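PDB 3MR7: Adenylate/guanylate cyclase/hydrolase, alpha/beta fold family from Ruegeria pomeroyi, which probably works as an adenylate cyclase, the present chain being the class III cyclase catalytic domain of a longer protein that also carries an alpha/beta-hydrolase domain. Local coordinates for residues Q51-T55 with D109-F113; A67-L71 with I141-V146; Q95-G99 with E124-G130; E148-G154 with R166-W170. Where two conformers were deposited one is given. Residue numbers count along the deposited sequence, not the author numbering.

Contact 1 (Q51-T55 with D109-F113); sequences QIVKT and DGDIF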
loop_
_atom_site.group_PDB
_atom_site.type_symbol
_atom_site.label_atom_id
_atom_site.label_comp_id
_atom_site.label_asym_id
_atom_site.label_seq_id
_atom_site.Cartn_x
_atom_site.Cartn_y
_atom_site.Cartn_z
ATOM N N GLN A 51 -13.235 -19.558 -3.331
ATOM C CA GLN A 51 -13.626 -19.058 -4.637
ATOM C C GLN A 51 -13.103 -17.663 -4.793
ATOM O O GLN A 51 -13.263 -16.832 -3.895
ATOM C CB GLN A 51 -15.139 -18.956 -4.782
ATOM C CG GLN A 51 -15.931 -20.125 -4.305
ATOM C CD GLN A 51 -17.401 -19.844 -4.425
ATOM O OE1 GLN A 51 -18.177 -20.127 -3.513
ATOM N NE2 GLN A 51 -17.796 -19.247 -5.552
ATOM N N ILE A 52 -12.501 -17.392 -5.942
ATOM C CA ILE A 52 -12.247 -16.021 -6.326
ATOM C C ILE A 52 -13.576 -15.313 -6.543
ATOM O O ILE A 52 -14.450 -15.844 -7.184
ATOM C CB ILE A 52 -11.469 -15.963 -7.613
ATOM C CG1 ILE A 52 -10.014 -16.358 -7.354
ATOM C CG2 ILE A 52 -11.572 -14.576 -8.185
ATOM C CD1 ILE A 52 -9.351 -17.061 -8.530
ATOM N N VAL A 53 -13.736 -14.126 -5.978
ATOM C CA VAL A 53 -14.908 -13.308 -6.227
ATOM C C VAL A 53 -14.638 -12.386 -7.401
ATOM O O VAL A 53 -15.505 -12.158 -8.208
ATOM C CB VAL A 53 -15.197 -12.412 -5.045
ATOM C CG1 VAL A 53 -16.163 -11.314 -5.457
ATOM C CG2 VAL A 53 -15.719 -13.232 -3.868
ATOM N N LYS A 54 -13.435 -11.842 -7.491
ATOM C CA LYS A 54 -13.134 -10.891 -8.555
ATOM C C LYS A 54 -11.745 -10.273 -8.441
ATOM O O LYS A 54 -11.171 -10.189 -7.367
ATOM C CB LYS A 54 -14.148 -9.763 -8.529
ATOM C CG LYS A 54 -13.837 -8.701 -7.519
ATOM C CD LYS A 54 -15.105 -8.011 -7.123
ATOM C CE LYS A 54 -14.828 -6.708 -6.463
ATOM N NZ LYS A 54 -16.092 -6.218 -5.919
ATOM N N THR A 55 -11.190 -9.841 -9.556
ATOM C CA THR A 55 -9.989 -9.060 -9.444
ATOM C C THR A 55 -10.342 -7.738 -10.065
ATOM O O THR A 55 -10.993 -7.679 -11.093
ATOM C CB THR A 55 -8.784 -9.722 -10.111
ATOM O OG1 THR A 55 -8.888 -9.579 -11.523
ATOM C CG2 THR A 55 -8.784 -11.171 -9.813
ATOM N N ASP A 109 -25.080 -11.979 -6.516
ATOM C CA ASP A 109 -24.672 -11.960 -7.919
ATOM C C ASP A 109 -23.156 -11.936 -8.075
ATOM O O ASP A 109 -22.607 -11.021 -8.689
ATOM C CB ASP A 109 -25.276 -10.756 -8.639
ATOM C CG ASP A 109 -26.791 -10.749 -8.597
ATOM O OD1 ASP A 109 -27.407 -11.829 -8.771
ATOM O OD2 ASP A 109 -27.369 -9.657 -8.396
ATOM N N GLY A 110 -22.490 -12.941 -7.510
ATOM C CA GLY A 110 -21.053 -13.100 -7.668
ATOM C C GLY A 110 -20.213 -11.975 -7.089
ATOM O O GLY A 110 -19.031 -11.856 -7.424
ATOM N N ASP A 111 -20.818 -11.147 -6.238
ATOM C CA ASP A 111 -20.070 -10.114 -5.546
ATOM C C ASP A 111 -20.369 -10.026 -4.045
ATOM O O ASP A 111 -21.425 -10.431 -3.582
ATOM C CB ASP A 111 -20.260 -8.769 -6.218
ATOM C CG ASP A 111 -19.065 -7.871 -6.025
ATOM O OD1 ASP A 111 -18.251 -8.122 -5.104
ATOM O OD2 ASP A 111 -18.934 -6.914 -6.805
ATOM N N ILE A 112 -19.426 -9.502 -3.281
ATOM C CA ILE A 112 -19.577 -9.497 -1.842
ATOM C C ILE A 112 -19.596 -8.084 -1.278
ATOM O O ILE A 112 -19.022 -7.168 -1.861
ATOM C CB ILE A 112 -18.484 -10.329 -1.213
ATOM C CG1 ILE A 112 -17.134 -9.775 -1.595
ATOM C CG2 ILE A 112 -18.502 -11.711 -1.793
ATOM C CD1 ILE A 112 -16.032 -10.699 -1.139
ATOM N N PHE A 113 -20.271 -7.901 -0.149
ATOM C CA PHE A 113 -20.480 -6.561 0.389
ATOM C C PHE A 113 -20.408 -6.550 1.906
ATOM O O PHE A 113 -20.755 -7.527 2.566
ATOM C CB PHE A 113 -21.847 -6.001 -0.031
ATOM C CG PHE A 113 -22.091 -6.008 -1.519
ATOM C CD1 PHE A 113 -22.115 -4.821 -2.243
ATOM C CD2 PHE A 113 -22.331 -7.195 -2.202
ATOM C CE1 PHE A 113 -22.363 -4.813 -3.634
ATOM C CE2 PHE A 113 -22.571 -7.188 -3.588
ATOM C CZ PHE A 113 -22.585 -5.996 -4.294
#

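Contact 2 (A67-L71 with I141-V146); sequences AQAAL and ITQDRV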
loop_
_atom_site.group_PDB
_atom_site.type_symbol
_atom_site.label_atom_id
_atom_site.label_comp_id
_atom_site.label_asym_id
_atom_site.label_seq_id
_atom_site.Cartn_x
_atom_site.Cartn_y
_atom_site.Cartn_z
ATOM N N ALA A 67 -12.177 -20.064 8.378
ATOM C CA ALA A 67 -11.047 -19.175 8.606
ATOM C C ALA A 67 -9.730 -19.940 8.412
ATOM O O ALA A 67 -8.798 -19.455 7.786
ATOM C CB ALA A 67 -11.124 -18.573 9.987
ATOM N N GLN A 68 -9.662 -21.165 8.902
ATOM C CA GLN A 68 -8.469 -21.950 8.693
ATOM C C GLN A 68 -8.058 -22.017 7.209
ATOM O O GLN A 68 -6.888 -21.794 6.887
ATOM C CB GLN A 68 -8.652 -23.330 9.280
ATOM C CG GLN A 68 -7.399 -23.907 9.896
ATOM C CD GLN A 68 -7.605 -25.337 10.424
ATOM O OE1 GLN A 68 -8.738 -25.843 10.491
ATOM N NE2 GLN A 68 -6.505 -25.987 10.808
ATOM N N ALA A 69 -9.000 -22.294 6.302
ATOM C CA ALA A 69 -8.652 -22.521 4.887
ATOM C C ALA A 69 -8.133 -21.263 4.193
ATOM O O ALA A 69 -7.228 -21.332 3.373
ATOM C CB ALA A 69 -9.822 -23.098 4.121
ATOM N N ALA A 70 -8.711 -20.115 4.515
ATOM C CA ALA A 70 -8.177 -18.860 4.028
ATOM C C ALA A 70 -6.715 -18.754 4.442
ATOM O O ALA A 70 -5.844 -18.441 3.618
ATOM C CB ALA A 70 -8.972 -17.677 4.571
ATOM N N LEU A 71 -6.439 -19.049 5.707
ATOM C CA LEU A 71 -5.101 -18.819 6.229
ATOM C C LEU A 71 -4.066 -19.803 5.691
ATOM O O LEU A 71 -2.972 -19.397 5.325
ATOM C CB LEU A 71 -5.088 -18.760 7.762
ATOM C CG LEU A 71 -3.736 -18.363 8.368
ATOM C CD1 LEU A 71 -3.164 -17.139 7.662
ATOM C CD2 LEU A 71 -3.858 -18.104 9.866
ATOM N N ILE A 141 -9.333 -17.166 16.142
ATOM C CA ILE A 141 -9.882 -18.429 15.639
ATOM C C ILE A 141 -8.807 -19.336 15.083
ATOM O O ILE A 141 -8.971 -20.558 15.081
ATOM C CB ILE A 141 -10.898 -18.199 14.485
ATOM C CG1 ILE A 141 -12.174 -17.538 14.981
ATOM C CG2 ILE A 141 -11.235 -19.496 13.792
ATOM C CD1 ILE A 141 -13.149 -17.329 13.912
ATOM N N THR A 142 -7.707 -18.746 14.597
ATOM C CA THR A 142 -6.721 -19.536 13.851
ATOM C C THR A 142 -5.405 -19.811 14.582
ATOM O O THR A 142 -4.712 -20.770 14.255
ATOM C CB THR A 142 -6.433 -18.911 12.478
ATOM O OG1 THR A 142 -6.113 -17.538 12.663
ATOM C CG2 THR A 142 -7.662 -18.985 11.598
ATOM N N GLN A 143 -5.077 -18.966 15.562
ATOM C CA GLN A 143 -3.837 -19.052 16.351
ATOM C C GLN A 143 -3.364 -20.476 16.657
ATOM O O GLN A 143 -2.183 -20.786 16.557
ATOM C CB GLN A 143 -4.036 -18.329 17.683
ATOM C CG GLN A 143 -5.197 -18.950 18.522
ATOM C CD GLN A 143 -5.574 -18.139 19.766
ATOM O OE1 GLN A 143 -4.717 -17.513 20.414
ATOM N NE2 GLN A 143 -6.864 -18.149 20.102
ATOM N N ASP A 144 -4.278 -21.337 17.072
ATOM C CA ASP A 144 -3.868 -22.662 17.500
ATOM C C ASP A 144 -3.904 -23.708 16.404
ATOM O O ASP A 144 -3.450 -24.822 16.598
ATOM C CB ASP A 144 -4.701 -23.111 18.694
ATOM C CG ASP A 144 -4.424 -22.286 19.914
ATOM O OD1 ASP A 144 -3.227 -22.025 20.183
ATOM O OD2 ASP A 144 -5.396 -21.887 20.585
ATOM N N ARG A 145 -4.434 -23.337 15.252
ATOM C CA ARG A 145 -4.523 -24.245 14.133
ATOM C C ARG A 145 -3.285 -24.178 13.251
ATOM O O ARG A 145 -3.019 -25.088 12.473
ATOM C CB ARG A 145 -5.772 -23.938 13.313
ATOM C CG ARG A 145 -7.064 -24.323 14.004
ATOM C CD ARG A 145 -7.099 -25.783 14.363
ATOM N NE ARG A 145 -7.677 -25.930 15.690
ATOM C CZ ARG A 145 -7.109 -26.625 16.668
ATOM N NH1 ARG A 145 -5.960 -27.256 16.459
ATOM N NH2 ARG A 145 -7.696 -26.702 17.853
ATOM N N VAL A 146 -2.523 -23.105 13.391
ATOM C CA VAL A 146 -1.376 -22.877 12.539
ATOM C C VAL A 146 -0.139 -22.733 13.417
ATOM O O VAL A 146 -0.147 -21.949 14.359
ATOM C CB VAL A 146 -1.587 -21.587 11.722
ATOM C CG1 VAL A 146 -0.336 -21.213 10.986
ATOM C CG2 VAL A 146 -2.746 -21.746 10.752
#

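Contact 3 (Q95-G99 with E124-G130); sequences QYRIG and EAISEPG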
loop_
_atom_site.group_PDB
_atom_site.type_symbol
_atom_site.label_atom_id
_atom_site.label_comp_id
_atom_site.label_asym_id
_atom_site.label_seq_id
_atom_site.Cartn_x
_atom_site.Cartn_y
_atom_site.Cartn_z
ATOM N N GLN A 95 6.547 -9.913 -5.012
ATOM C CA GLN A 95 5.937 -10.336 -3.764
ATOM C C GLN A 95 4.507 -9.903 -3.681
ATOM O O GLN A 95 4.168 -8.778 -4.059
ATOM C CB GLN A 95 6.659 -9.753 -2.571
ATOM C CG GLN A 95 8.072 -10.180 -2.411
ATOM C CD GLN A 95 8.758 -9.390 -1.292
ATOM O OE1 GLN A 95 8.948 -8.171 -1.393
ATOM N NE2 GLN A 95 9.096 -10.073 -0.216
ATOM N N TYR A 96 3.671 -10.780 -3.154
ATOM C CA TYR A 96 2.297 -10.395 -2.899
ATOM C C TYR A 96 2.098 -9.820 -1.477
ATOM O O TYR A 96 2.936 -10.027 -0.601
ATOM C CB TYR A 96 1.402 -11.582 -3.171
ATOM C CG TYR A 96 1.412 -11.995 -4.626
ATOM C CD1 TYR A 96 0.754 -11.241 -5.588
ATOM C CD2 TYR A 96 2.072 -13.137 -5.036
ATOM C CE1 TYR A 96 0.759 -11.621 -6.914
ATOM C CE2 TYR A 96 2.092 -13.520 -6.333
ATOM C CZ TYR A 96 1.435 -12.775 -7.282
ATOM O OH TYR A 96 1.474 -13.187 -8.605
ATOM N N ARG A 97 1.027 -9.050 -1.275
ATOM C CA ARG A 97 0.563 -8.664 0.073
ATOM C C ARG A 97 -0.760 -9.380 0.287
ATOM O O ARG A 97 -1.510 -9.571 -0.666
ATOM C CB ARG A 97 0.350 -7.143 0.182
ATOM C CG ARG A 97 1.627 -6.316 0.257
ATOM C CD ARG A 97 1.282 -4.926 0.635
ATOM N NE ARG A 97 0.264 -4.459 -0.278
ATOM C CZ ARG A 97 0.526 -3.722 -1.343
ATOM N NH1 ARG A 97 1.771 -3.345 -1.575
ATOM N NH2 ARG A 97 -0.448 -3.364 -2.174
ATOM N N ILE A 98 -1.064 -9.803 1.509
ATOM C CA ILE A 98 -2.339 -10.485 1.724
ATOM C C ILE A 98 -2.982 -10.087 3.013
ATOM O O ILE A 98 -2.321 -10.002 4.028
ATOM C CB ILE A 98 -2.200 -12.006 1.700
ATOM C CG1 ILE A 98 -1.708 -12.464 0.324
ATOM C CG2 ILE A 98 -3.530 -12.660 2.042
ATOM C CD1 ILE A 98 -1.212 -13.881 0.280
ATOM N N GLY A 99 -4.275 -9.803 2.940
ATOM C CA GLY A 99 -5.103 -9.538 4.105
ATOM C C GLY A 99 -6.252 -10.533 4.200
ATOM O O GLY A 99 -6.771 -11.036 3.214
ATOM N N GLU A 124 -4.785 -6.068 3.422
ATOM C CA GLU A 124 -3.898 -6.339 2.304
ATOM C C GLU A 124 -2.994 -5.119 2.090
ATOM O O GLU A 124 -1.790 -5.214 2.013
ATOM C CB GLU A 124 -4.730 -6.682 1.060
ATOM C CG GLU A 124 -3.959 -6.689 -0.274
ATOM C CD GLU A 124 -3.686 -5.281 -0.827
ATOM O OE1 GLU A 124 -4.643 -4.546 -1.208
ATOM O OE2 GLU A 124 -2.495 -4.909 -0.888
ATOM N N ALA A 125 -3.587 -3.952 2.044
ATOM C CA ALA A 125 -2.849 -2.758 1.685
ATOM C C ALA A 125 -1.771 -2.381 2.699
ATOM O O ALA A 125 -0.726 -1.880 2.327
ATOM C CB ALA A 125 -3.817 -1.603 1.481
ATOM N N ILE A 126 -2.014 -2.601 3.982
ATOM C CA ILE A 126 -0.999 -2.250 4.964
ATOM C C ILE A 126 -0.061 -3.415 5.251
ATOM O O ILE A 126 0.973 -3.217 5.859
ATOM C CB ILE A 126 -1.617 -1.838 6.281
ATOM C CG1 ILE A 126 -2.176 -3.106 6.948
ATOM C CG2 ILE A 126 -2.625 -0.655 6.064
ATOM C CD1 ILE A 126 -3.019 -2.876 8.117
ATOM N N SER A 127 -0.411 -4.620 4.813
ATOM C CA SER A 127 0.441 -5.784 5.036
ATOM C C SER A 127 1.823 -5.571 4.456
ATOM O O SER A 127 1.966 -4.945 3.423
ATOM C CB SER A 127 -0.163 -7.013 4.369
ATOM O OG SER A 127 0.754 -8.085 4.406
ATOM N N GLU A 128 2.861 -6.098 5.081
ATOM C CA GLU A 128 4.116 -5.934 4.404
ATOM C C GLU A 128 4.305 -6.938 3.290
ATOM O O GLU A 128 3.669 -7.976 3.261
ATOM C CB GLU A 128 5.317 -5.728 5.322
ATOM C CG GLU A 128 5.857 -6.868 6.094
ATOM C CD GLU A 128 6.864 -6.351 7.130
ATOM O OE1 GLU A 128 6.756 -5.158 7.511
ATOM O OE2 GLU A 128 7.759 -7.116 7.555
ATOM N N PRO A 129 5.126 -6.576 2.315
ATOM C CA PRO A 129 5.232 -7.407 1.124
ATOM C C PRO A 129 5.727 -8.776 1.502
ATOM O O PRO A 129 6.658 -8.890 2.297
ATOM C CB PRO A 129 6.269 -6.678 0.289
ATOM C CG PRO A 129 6.154 -5.231 0.737
ATOM C CD PRO A 129 5.922 -5.340 2.207
ATOM N N GLY A 130 5.076 -9.793 0.944
ATOM C CA GLY A 130 5.411 -11.172 1.215
ATOM C C GLY A 130 4.811 -11.737 2.483
ATOM O O GLY A 130 5.014 -12.891 2.764
#

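Contact 4 (E148-G154 with R166-W170); sequences EPFTDLG and RVWQW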
loop_
_atom_site.group_PDB
_atom_site.type_symbol
_atom_site.label_atom_id
_atom_site.label_comp_id
_atom_site.label_asym_id
_atom_site.label_seq_id
_atom_site.Cartn_x
_atom_site.Cartn_y
_atom_site.Cartn_z
ATOM N N GLU A 148 2.727 -21.459 12.481
ATOM C CA GLU A 148 3.327 -20.176 12.147
ATOM C C GLU A 148 2.889 -19.079 13.117
ATOM O O GLU A 148 1.706 -18.960 13.450
ATOM C CB GLU A 148 2.987 -19.782 10.717
ATOM C CG GLU A 148 3.738 -20.546 9.659
ATOM C CD GLU A 148 3.016 -21.773 9.188
ATOM O OE1 GLU A 148 2.304 -22.393 10.006
ATOM O OE2 GLU A 148 3.164 -22.119 7.997
ATOM N N PRO A 149 3.854 -18.281 13.590
ATOM C CA PRO A 149 3.611 -17.233 14.586
ATOM C C PRO A 149 3.166 -15.889 13.985
ATOM O O PRO A 149 3.577 -15.504 12.893
ATOM C CB PRO A 149 4.980 -17.071 15.237
ATOM C CG PRO A 149 5.942 -17.372 14.132
ATOM C CD PRO A 149 5.291 -18.438 13.288
ATOM N N PHE A 150 2.330 -15.178 14.733
ATOM C CA PHE A 150 1.887 -13.850 14.358
ATOM C C PHE A 150 2.263 -12.871 15.428
ATOM O O PHE A 150 2.403 -13.241 16.575
ATOM C CB PHE A 150 0.372 -13.818 14.174
ATOM C CG PHE A 150 -0.065 -14.419 12.898
ATOM C CD1 PHE A 150 -0.486 -13.620 11.858
ATOM C CD2 PHE A 150 0.020 -15.786 12.711
ATOM C CE1 PHE A 150 -0.865 -14.175 10.666
ATOM C CE2 PHE A 150 -0.342 -16.342 11.533
ATOM C CZ PHE A 150 -0.789 -15.537 10.492
ATOM N N THR A 151 2.385 -11.614 15.033
ATOM C CA THR A 151 2.757 -10.552 15.914
ATOM C C THR A 151 1.725 -9.435 15.904
ATOM O O THR A 151 1.397 -8.915 14.846
ATOM C CB THR A 151 4.001 -9.936 15.378
ATOM O OG1 THR A 151 5.023 -10.926 15.386
ATOM C CG2 THR A 151 4.395 -8.738 16.224
ATOM N N ASP A 152 1.241 -9.060 17.083
ATOM C CA ASP A 152 0.319 -7.955 17.237
ATOM C C ASP A 152 0.946 -6.721 16.587
ATOM O O ASP A 152 2.106 -6.422 16.795
ATOM C CB ASP A 152 0.008 -7.735 18.735
ATOM C CG ASP A 152 -1.048 -6.666 18.991
ATOM O OD1 ASP A 152 -1.207 -5.710 18.193
ATOM O OD2 ASP A 152 -1.724 -6.772 20.036
ATOM N N LEU A 153 0.165 -6.017 15.784
ATOM C CA LEU A 153 0.630 -4.838 15.077
ATOM C C LEU A 153 -0.048 -3.590 15.614
ATOM O O LEU A 153 0.276 -2.494 15.212
ATOM C CB LEU A 153 0.257 -4.968 13.611
ATOM C CG LEU A 153 1.429 -4.770 12.690
ATOM C CD1 LEU A 153 2.557 -5.624 13.213
ATOM C CD2 LEU A 153 1.036 -5.148 11.286
ATOM N N GLY A 154 -1.024 -3.762 16.490
ATOM C CA GLY A 154 -1.756 -2.631 16.999
ATOM C C GLY A 154 -3.013 -2.313 16.213
ATOM O O GLY A 154 -3.544 -3.147 15.467
ATOM N N ARG A 166 -7.639 -4.391 15.403
ATOM C CA ARG A 166 -6.348 -4.872 15.860
ATOM C C ARG A 166 -5.845 -5.869 14.819
ATOM O O ARG A 166 -6.534 -6.809 14.465
ATOM C CB ARG A 166 -6.443 -5.484 17.268
ATOM C CG ARG A 166 -5.163 -6.173 17.755
ATOM C CD ARG A 166 -4.998 -6.186 19.311
ATOM N NE ARG A 166 -4.173 -5.075 19.806
ATOM C CZ ARG A 166 -4.653 -4.005 20.432
ATOM N NH1 ARG A 166 -5.956 -3.910 20.668
ATOM N NH2 ARG A 166 -3.839 -3.036 20.832
ATOM N N VAL A 167 -4.639 -5.629 14.323
ATOM C CA VAL A 167 -4.096 -6.358 13.200
ATOM C C VAL A 167 -2.874 -7.188 13.593
ATOM O O VAL A 167 -1.938 -6.700 14.239
ATOM C CB VAL A 167 -3.749 -5.353 12.069
ATOM C CG1 VAL A 167 -2.961 -6.000 10.958
ATOM C CG2 VAL A 167 -5.039 -4.712 11.538
ATOM N N TRP A 168 -2.901 -8.455 13.204
ATOM C CA TRP A 168 -1.806 -9.369 13.481
ATOM C C TRP A 168 -1.133 -9.687 12.170
ATOM O O TRP A 168 -1.792 -9.809 11.126
ATOM C CB TRP A 168 -2.349 -10.651 14.081
ATOM C CG TRP A 168 -2.991 -10.429 15.393
ATOM C CD1 TRP A 168 -4.235 -9.920 15.625
ATOM C CD2 TRP A 168 -2.423 -10.703 16.667
ATOM N NE1 TRP A 168 -4.476 -9.858 16.966
ATOM C CE2 TRP A 168 -3.379 -10.330 17.633
ATOM C CE3 TRP A 168 -1.197 -11.244 17.089
ATOM C CZ2 TRP A 168 -3.145 -10.466 19.007
ATOM C CZ3 TRP A 168 -0.967 -11.383 18.441
ATOM C CH2 TRP A 168 -1.930 -10.989 19.392
ATOM N N GLN A 169 0.179 -9.840 12.225
ATOM C CA GLN A 169 0.959 -10.067 11.022
ATOM C C GLN A 169 1.950 -11.202 11.132
ATOM O O GLN A 169 2.592 -11.416 12.154
ATOM C CB GLN A 169 1.718 -8.799 10.628
ATOM C CG GLN A 169 2.468 -8.915 9.312
ATOM C CD GLN A 169 3.175 -7.640 8.958
ATOM O OE1 GLN A 169 4.148 -7.266 9.611
ATOM N NE2 GLN A 169 2.688 -6.947 7.928
ATOM N N TRP A 170 2.095 -11.913 10.034
ATOM C CA TRP A 170 3.094 -12.933 9.923
ATOM C C TRP A 170 3.990 -12.584 8.761
ATOM O O TRP A 170 3.523 -12.194 7.689
ATOM C CB TRP A 170 2.412 -14.257 9.660
ATOM C CG TRP A 170 3.348 -15.318 9.242
ATOM C CD1 TRP A 170 4.012 -16.203 10.044
ATOM C CD2 TRP A 170 3.723 -15.627 7.909
ATOM N NE1 TRP A 170 4.784 -17.041 9.286
ATOM C CE2 TRP A 170 4.622 -16.710 7.969
ATOM C CE3 TRP A 170 3.372 -15.104 6.663
ATOM C CZ2 TRP A 170 5.176 -17.265 6.844
ATOM C CZ3 TRP A 170 3.921 -15.642 5.565
ATOM C CH2 TRP A 170 4.818 -16.716 5.651
HETATM O O HOH W 1 5.979 -11.545 12.535
#

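Contact 1 (Q51-T55 with D109-F113)
The polar part of this contact is a salt bridge between Lys54 and Asp111. The lysine side chain, extended beyond its p chi1, brings NZ to 3.0 Å from OD1 and 3.1 Å from OD2 of Asp111, so the ammonium is held by both carboxylate oxygens. Asp111 OD1 does double duty: it also accepts from the backbone N of Ile112 at 2.6 Å, which helps fix the carboxylate facing the lysine. The one apolar pair is Val53 CG2 with Ile112 CD1, 3.7 Å apart. The other methyl of Val53, CG1, makes van der Waals contacts to oxygen, 3.5 Å from the carbonyl O of Gly110 and 3.8 Å from Asp111 OD1. Gly110 makes the turn before Asp111 with a positive phi. No backbone hydrogen bond joins the two segments; side chains bridge the gap, and the nearest CA atoms, of Val53 and Asp111, stay 6.1 Å apart. Consecutive residues can both point across because Val53 and Lys54 form a classic beta bulge opposite Leu61 on strand 59-64. In class III cyclases the hairpin of these two strands borders the active site. Lys54 and Asp111 occupy, by sequence pattern, the positions of the lysine-aspartate pair that recognises adenine in adenylate cyclases, so this is probably the purine-recognition corner of the pocket, here with no nucleotide present.

Contact 2 (A67-L71 with I141-V146)
Ile141, near the end of helix 136-142, puts CG2 at 3.9 Å from Ala67 CB, at the start of helix 67-84. Thr142 follows as the closest backbone approach, its CA 6.0 Å from that of Gln68. Its methyl CG2 rests 3.8 Å from Ala67 CB and 4.0 Å from Gln68 N, and its OG1 sits 3.6 Å from Leu71 CD2; the hydroxyl is satisfied by Val138 O within its own helix. The chain then turns, with Arg145 N donating to Thr142 O at 2.8 Å, and Gln143 points away. At Arg145 the aliphatic root takes part, CB lying 3.3 Å from Gln68 NE2, while the guanidinium leads off. Val146 closes the patch, with CG2 3.9 Å from Leu71 CD2. Ala67 and Leu71 also touch strand 96-107, Ala67 on Ile102 and Leu71 on Ile100, so the patch continues into the sheet. With no hydrogen bond or salt bridge between the segments, the fit depends on shape: small alanine and threonine methyls let the backbones come close, and Leu71 and Val146 fill the space beyond.

Contact 3 (Q95-G99 with E124-G130)
This is a strand packed against the end of a helix and the loop leaving it, near the middle of the domain. Strand 96-107 runs in the central sheet, and the chain after helix 115-126 passes across its start on the way to strand 132-135, which pairs parallel with it. The pairing is foreshadowed here by one strong backbone bond, Gly130 N to Tyr96 O at 2.6 Å. Gly130 has a positive phi, and a CB on it would collide with the side chain of Gln95. Beside this bond Gln95 OE1 lies 3.5 Å from Pro129 CB.

Arg97 lies at the middle of the contact, its CG passing 3.9 Å from Pro129 CA. Its NE and NH2 each reach Glu124 OE2 at 2.9 Å in a salt bridge, NE adds a weak bond to Glu124 O at 3.2 Å, and Ala125 O lies over one guanidinium face. At the other end, Gly99 N is 3.5 Å from Glu124 CA, and any CB on Gly99 would run into Glu124 N. Next to the contact, Ile126 O accepts from Arg122 of the second subunit, and Tyr96 packs on Leu21 of that subunit, so the region adjoins the dimer interface. The chemistry implies a double fastening: a buried glutamate's charge is answered at the helix end by arginine, while glycines let the backbones meet directly.

Contact 4 (E148-G154 with R166-W170)
Asp152 is put to three uses at once. Its CB lies over the six-membered ring of Trp168, 3.9 Å from the centroid, as a CH-pi contact; its OD1 accepts from Gly154 N at 2.6 Å, making an Asx turn; and its OD2 forms a salt bridge with Arg166 NE at 3.0 Å. All this hangs on an antiparallel hairpin. Thr151 and Gln169 are a hydrogen-bonded pair, Thr151 N to Gln169 O at 2.9 Å and Gln169 N to Thr151 O at 3.0 Å. Further along, Val167 N donates to Gly154 O at 2.9 Å. Toward the other end, Trp170 CB sits over the face of Phe150, 3.6 Å from its ring centroid, and Glu148 CB lies 3.6 Å from Trp170 NE1. Trp168 NE1 bonds to Asp136, and Phe150 and Trp170 lean on helix 67-84. The ladder sets the register, then, while aromatic packing against that helix holds one end and the Asp152-Arg166 salt bridge and the Asx turn hold the other.

All four contacts belong to the one cyclase domain, and contacts 1, 3 and 4 all reach its mixed central sheet. Contact 1 and contact 4 lie on opposite sides of the chain's centre, their centres 26 Å apart, whereas contact 3 is near the middle, 20 Å and 13 Å from them. Along the chain contact 3 is nested within the loop closed by contact 2, contact 1 crosses both, and contact 4 follows last. Contacts 2 and 4 meet where Leu71 CD1 is 4.0 Å from Phe150 CZ; contact 4 also touches contact 3, as at Ile126 and Val167. The probable nucleotide-recognition corner is thus remote from the C-terminal hairpin, which packs onto the domain's core.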